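Local coordinates for protein vibralactone Cyclase (Boreostereum vibrans, PDB 6KD0) that probably catalyses the cyclization that forms the fused bicyclic beta-lactone of vibralactone, as an enzyme of the alpha/beta hydrolase fold, at residues 23-28 against 314-319; 185-190 against 199-204. One frame throughout, in Å; residues are numbered along the deposited sequence.

Contact 1: residues 23-28 against 314-319; sequences AAFPQP and HMLFRS
In this alpha/beta hydrolase, F25, in the loop that follows the N-terminal helix 18-24, packs against L316 and F317, the end of the short helix 313-316 and the residue after it, just beyond H311 of the probable Ser-His-Asp triad. The two phenylalanines make an offset edge-to-face pair, centroids 5.2 Å apart and planes at 71°, with the F317 edge directed at the F25 face. F317 CZ sits over the rim of that face, 3.6 Å from F25 CD1. With CG of F25 anti to its own nitrogen (chi1 -179°), the ring reaches across, and its far end, CZ, meets L316 CD2 at 4.0 Å. A branched leucine suits this place, as one methyl can touch the ring while its side chain also packs on L236. The W22 ring and F41 of helix 35-54 also touch F25, so a broad flat residue suits the place; an alanine here would probably leave the F317 edge without its aromatic face and open a gap beside L316. F317 is the first residue to leave the helical conformation, and the turn behind it is pinned by R318, whose NE bonds to H314 O at 2.8 Å, with the nitrogen 36° above the carbonyl plane.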
loop_
_atom_site.group_PDB
_atom_site.type_symbol
_atom_site.label_atom_id
_atom_site.label_comp_id
_atom_site.label_asym_id
_atom_site.label_seq_id
_atom_site.Cartn_x
_atom_site.Cartn_y
_atom_site.Cartn_z
ATOM N N ALA A 23 12.552 -17.991 -13.312
ATOM C CA ALA A 23 13.431 -18.402 -14.400
ATOM C C ALA A 23 12.817 -18.094 -15.760
ATOM O O ALA A 23 13.548 -17.835 -16.724
ATOM C CB ALA A 23 13.768 -19.889 -14.274
ATOM N N ALA A 24 11.487 -18.101 -15.870
ATOM C CA ALA A 24 10.887 -17.767 -17.165
ATOM C C ALA A 24 10.545 -16.285 -17.350
ATOM O O ALA A 24 10.126 -15.898 -18.451
ATOM C CB ALA A 24 9.620 -18.588 -17.402
ATOM N N PHE A 25 10.706 -15.450 -16.332
ATOM C CA PHE A 25 10.348 -14.032 -16.449
ATOM C C PHE A 25 11.288 -13.328 -17.419
ATOM O O PHE A 25 12.508 -13.438 -17.267
ATOM C CB PHE A 25 10.414 -13.371 -15.076
ATOM C CG PHE A 25 10.038 -11.908 -15.069
ATOM C CD1 PHE A 25 8.764 -11.497 -15.427
ATOM C CD2 PHE A 25 10.958 -10.947 -14.670
ATOM C CE1 PHE A 25 8.415 -10.148 -15.397
ATOM C CE2 PHE A 25 10.618 -9.598 -14.637
ATOM C CZ PHE A 25 9.343 -9.202 -15.000
ATOM N N PRO A 26 10.779 -12.626 -18.430
ATOM C CA PRO A 26 11.662 -11.885 -19.344
ATOM C C PRO A 26 12.225 -10.656 -18.647
ATOM O O PRO A 26 11.474 -9.849 -18.101
ATOM C CB PRO A 26 10.735 -11.492 -20.499
ATOM C CG PRO A 26 9.468 -12.267 -20.305
ATOM C CD PRO A 26 9.369 -12.534 -18.833
ATOM N N GLN A 27 13.555 -10.507 -18.677
ATOM C CA GLN A 27 14.142 -9.318 -18.072
ATOM C C GLN A 27 14.712 -8.401 -19.147
ATOM O O GLN A 27 15.227 -8.889 -20.158
ATOM C CB GLN A 27 15.247 -9.694 -17.085
ATOM C CG GLN A 27 14.760 -9.962 -15.663
ATOM C CD GLN A 27 15.489 -11.121 -15.008
ATOM O OE1 GLN A 27 15.007 -12.252 -15.017
ATOM N NE2 GLN A 27 16.659 -10.846 -14.439
ATOM N N PRO A 28 14.633 -7.082 -18.981
ATOM C CA PRO A 28 15.192 -6.190 -20.001
ATOM C C PRO A 28 16.705 -6.324 -20.039
ATOM O O PRO A 28 17.350 -6.740 -19.073
ATOM C CB PRO A 28 14.761 -4.796 -19.533
ATOM C CG PRO A 28 14.690 -4.941 -18.042
ATOM C CD PRO A 28 14.137 -6.330 -17.811
ATOM N N HIS A 314 3.163 -10.599 -6.132
ATOM C CA HIS A 314 1.772 -10.905 -6.444
ATOM C C HIS A 314 1.186 -9.988 -7.506
ATOM O O HIS A 314 0.169 -10.341 -8.103
ATOM C CB HIS A 314 0.913 -10.896 -5.167
ATOM C CG HIS A 314 0.403 -9.550 -4.750
ATOM N ND1 HIS A 314 1.223 -8.560 -4.252
ATOM C CD2 HIS A 314 -0.855 -9.056 -4.697
ATOM C CE1 HIS A 314 0.494 -7.506 -3.939
ATOM N NE2 HIS A 314 -0.770 -7.779 -4.201
ATOM N N MET A 315 1.799 -8.834 -7.772
ATOM C CA MET A 315 1.342 -7.949 -8.839
ATOM C C MET A 315 1.927 -8.330 -10.181
ATOM O O MET A 315 1.314 -8.077 -11.225
ATOM C CB MET A 315 1.726 -6.497 -8.543
ATOM C CG MET A 315 1.110 -5.934 -7.271
ATOM S SD MET A 315 -0.689 -5.853 -7.313
ATOM C CE MET A 315 -0.923 -4.552 -8.526
ATOM N N LEU A 316 3.102 -8.929 -10.171
ATOM C CA LEU A 316 3.746 -9.339 -11.405
ATOM C C LEU A 316 3.489 -10.794 -11.759
ATOM O O LEU A 316 3.642 -11.162 -12.928
ATOM C CB LEU A 316 5.251 -9.090 -11.310
ATOM C CG LEU A 316 5.651 -7.671 -11.725
ATOM C CD1 LEU A 316 5.300 -6.618 -10.637
ATOM C CD2 LEU A 316 7.106 -7.618 -12.090
ATOM N N PHE A 317 3.094 -11.626 -10.796
ATOM C CA PHE A 317 2.917 -13.054 -11.044
ATOM C C PHE A 317 1.614 -13.542 -10.429
ATOM O O PHE A 317 1.573 -14.576 -9.771
ATOM C CB PHE A 317 4.106 -13.834 -10.492
ATOM C CG PHE A 317 5.431 -13.362 -11.017
ATOM C CD1 PHE A 317 5.859 -13.737 -12.274
ATOM C CD2 PHE A 317 6.237 -12.519 -10.263
ATOM C CE1 PHE A 317 7.076 -13.298 -12.779
ATOM C CE2 PHE A 317 7.465 -12.073 -10.758
ATOM C CZ PHE A 317 7.882 -12.461 -12.020
ATOM N N ARG A 318 0.520 -12.802 -10.638
ATOM C CA ARG A 318 -0.732 -13.131 -9.961
ATOM C C ARG A 318 -1.222 -14.540 -10.285
ATOM O O ARG A 318 -1.961 -15.127 -9.488
ATOM C CB ARG A 318 -1.818 -12.106 -10.315
ATOM C CG ARG A 318 -3.124 -12.270 -9.504
ATOM C CD ARG A 318 -2.863 -12.062 -8.003
ATOM N NE ARG A 318 -2.577 -10.642 -7.780
ATOM C CZ ARG A 318 -3.511 -9.720 -7.561
ATOM N NH1 ARG A 318 -4.794 -10.075 -7.480
ATOM N NH2 ARG A 318 -3.171 -8.439 -7.420
ATOM N N SER A 319 -0.803 -15.118 -11.411
ATOM C CA SER A 319 -1.294 -16.449 -11.757
ATOM C C SER A 319 -0.687 -17.528 -10.866
ATOM O O SER A 319 -1.210 -18.647 -10.829
ATOM C CB SER A 319 -1.026 -16.746 -13.233
ATOM O OG SER A 319 0.366 -16.794 -13.492
#

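Contact 2: residues 185-190 against 199-204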
loop_
_atom_site.group_PDB
_atom_site.type_symbol
_atom_site.label_atom_id
_atom_site.label_comp_id
_atom_site.label_asym_id
_atom_site.label_seq_id
_atom_site.Cartn_x
_atom_site.Cartn_y
_atom_site.Cartn_z
ATOM N N ILE A 185 2.143 7.638 6.715
ATOM C CA ILE A 185 2.184 9.068 7.002
ATOM C C ILE A 185 0.776 9.597 7.268
ATOM O O ILE A 185 0.523 10.257 8.286
ATOM C CB ILE A 185 2.882 9.828 5.858
ATOM C CG1 ILE A 185 4.333 9.361 5.756
ATOM C CG2 ILE A 185 2.784 11.331 6.103
ATOM C CD1 ILE A 185 5.019 9.672 4.464
ATOM N N ALA A 186 -0.167 9.277 6.372
ATOM C CA ALA A 186 -1.520 9.814 6.490
ATOM C C ALA A 186 -2.176 9.390 7.794
ATOM O O ALA A 186 -2.927 10.161 8.392
ATOM C CB ALA A 186 -2.376 9.384 5.297
ATOM N N ALA A 187 -1.930 8.160 8.238
ATOM C CA ALA A 187 -2.566 7.680 9.466
ATOM C C ALA A 187 -2.062 8.437 10.695
ATOM O O ALA A 187 -2.852 8.765 11.603
ATOM C CB ALA A 187 -2.327 6.178 9.612
ATOM N N HIS A 188 -0.759 8.756 10.739
ATOM C CA HIS A 188 -0.289 9.597 11.850
ATOM C C HIS A 188 -0.930 10.983 11.806
ATOM O O HIS A 188 -1.442 11.495 12.828
ATOM C CB HIS A 188 1.225 9.736 11.825
ATOM C CG HIS A 188 1.947 8.493 12.218
ATOM N ND1 HIS A 188 2.075 7.416 11.368
ATOM C CD2 HIS A 188 2.582 8.151 13.364
ATOM C CE1 HIS A 188 2.771 6.468 11.968
ATOM N NE2 HIS A 188 3.086 6.886 13.183
ATOM N N TRP A 189 -0.884 11.615 10.626
ATOM C CA TRP A 189 -1.494 12.932 10.461
ATOM C C TRP A 189 -2.958 12.932 10.891
ATOM O O TRP A 189 -3.414 13.845 11.588
ATOM C CB TRP A 189 -1.367 13.385 9.013
ATOM C CG TRP A 189 0.009 13.790 8.626
ATOM C CD1 TRP A 189 1.068 14.016 9.458
ATOM C CD2 TRP A 189 0.468 14.051 7.303
ATOM N NE1 TRP A 189 2.169 14.385 8.726
ATOM C CE2 TRP A 189 1.821 14.427 7.399
ATOM C CE3 TRP A 189 -0.138 14.006 6.044
ATOM C CZ2 TRP A 189 2.579 14.774 6.280
ATOM C CZ3 TRP A 189 0.619 14.336 4.930
ATOM C CH2 TRP A 189 1.966 14.711 5.056
ATOM N N ALA A 190 -3.707 11.904 10.488
ATOM C CA ALA A 190 -5.136 11.855 10.771
ATOM C C ALA A 190 -5.385 11.662 12.257
ATOM O O ALA A 190 -6.346 12.220 12.809
ATOM C CB ALA A 190 -5.790 10.731 9.960
ATOM N N THR A 199 -14.915 11.092 12.325
ATOM C CA THR A 199 -14.801 10.006 11.348
ATOM C C THR A 199 -13.373 9.465 11.367
ATOM O O THR A 199 -12.647 9.559 10.375
ATOM C CB THR A 199 -15.194 10.484 9.947
ATOM O OG1 THR A 199 -14.258 11.480 9.495
ATOM C CG2 THR A 199 -16.608 11.077 9.948
ATOM N N PRO A 200 -12.933 8.902 12.493
ATOM C CA PRO A 200 -11.553 8.430 12.583
ATOM C C PRO A 200 -11.343 7.190 11.736
ATOM O O PRO A 200 -12.274 6.427 11.452
ATOM C CB PRO A 200 -11.380 8.103 14.071
ATOM C CG PRO A 200 -12.755 7.668 14.482
ATOM C CD PRO A 200 -13.684 8.609 13.727
ATOM N N LEU A 201 -10.086 6.982 11.354
ATOM C CA LEU A 201 -9.707 5.709 10.758
ATOM C C LEU A 201 -9.981 4.596 11.759
ATOM O O LEU A 201 -9.725 4.753 12.955
ATOM C CB LEU A 201 -8.228 5.722 10.374
ATOM C CG LEU A 201 -7.872 6.580 9.161
ATOM C CD1 LEU A 201 -6.348 6.643 8.984
ATOM C CD2 LEU A 201 -8.511 6.008 7.898
ATOM N N THR A 202 -10.519 3.472 11.282
ATOM C CA THR A 202 -10.740 2.326 12.155
ATOM C C THR A 202 -9.791 1.165 11.873
ATOM O O THR A 202 -9.872 0.140 12.552
ATOM C CB THR A 202 -12.192 1.839 12.057
ATOM O OG1 THR A 202 -12.456 1.363 10.729
ATOM C CG2 THR A 202 -13.143 2.982 12.357
ATOM N N GLY A 203 -8.902 1.292 10.898
ATOM C CA GLY A 203 -7.989 0.211 10.600
ATOM C C GLY A 203 -7.042 0.613 9.493
ATOM O O GLY A 203 -7.287 1.567 8.747
ATOM N N GLN A 204 -5.953 -0.137 9.399
ATOM C CA GLN A 204 -4.955 0.131 8.382
ATOM C C GLN A 204 -4.306 -1.159 7.914
ATOM O O GLN A 204 -3.906 -1.988 8.731
ATOM C CB GLN A 204 -3.875 1.074 8.906
ATOM C CG GLN A 204 -2.747 1.261 7.920
ATOM C CD GLN A 204 -1.975 2.513 8.215
ATOM O OE1 GLN A 204 -1.775 2.858 9.379
ATOM N NE2 GLN A 204 -1.557 3.219 7.171
#
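The flat carboxamide of Q204 meets the methyl of A187, which comes at its outer end, tilted out of the amide plane rather than squarely over a face. The nearest approach is 3.4 Å, from A187 CB to Q204 OE1, while CD and NE2 of Q204 stand slightly farther from the same methyl. On the far side of the helix, W189 carries I185 CG2 over one face, 3.4 Å above the plane and toward the rim, and its ring meets Y150 edge-to-face; H188 stacks on F264.

Q204 gets its amide to the helix by staying stretched: CG lies anti to the backbone N (chi1 174°) and the chain runs on extended beyond it. NE2 makes a weak hydrogen bond to S183 OG, which gives the amide nitrogen some polar company, while OE1 lies against the A187 methyl.

The apolar half of the contact belongs to L201. Its CD1 methyl lies 4.0 Å from A187 CA and 4.2 Å from A190 CB, touching two residues about one helical turn apart. Alanine suits both positions because its short side chain lets the leucine come right up to the helix backbone.

The three elements form a beta-alpha-beta crossover: strand 171-176, helix 178-192, then strand 203-207, with the probable nucleophile elbow at the first strand-to-helix turn. L201 and Q204 also press on I173 of the first strand, G203 bonds to I173 through the backbone, and Q204 bonds in the same way to F274 of strand 273-278. L201 and Q204 thus sit between the helix and the sheet at strands 171-176 and 203-207, while A186 of the helix touches I173, and Y150 of helix 144-158 touches both A186 and A190.

From the N terminus the chain passes helix 18-24 and the first half of contact 1, then builds the sheet, whose eight strands all lie before residue 314. Midway, the short loop between 185-190 and 199-204 is closed by contact 2, only eight residues separating its segments; the far longer loop of contact 1, 285 residues, closes when 314-319 returns to 23-28. Contact 2 is thus nested inside contact 1. The two lie on opposite sides of the chain's centre, their centres about 33 Å apart. Contact 1 ties the N-terminal region to the segment following the last sheet strand, whereas contact 2 joins a central helix to the loop and strand that succeed it.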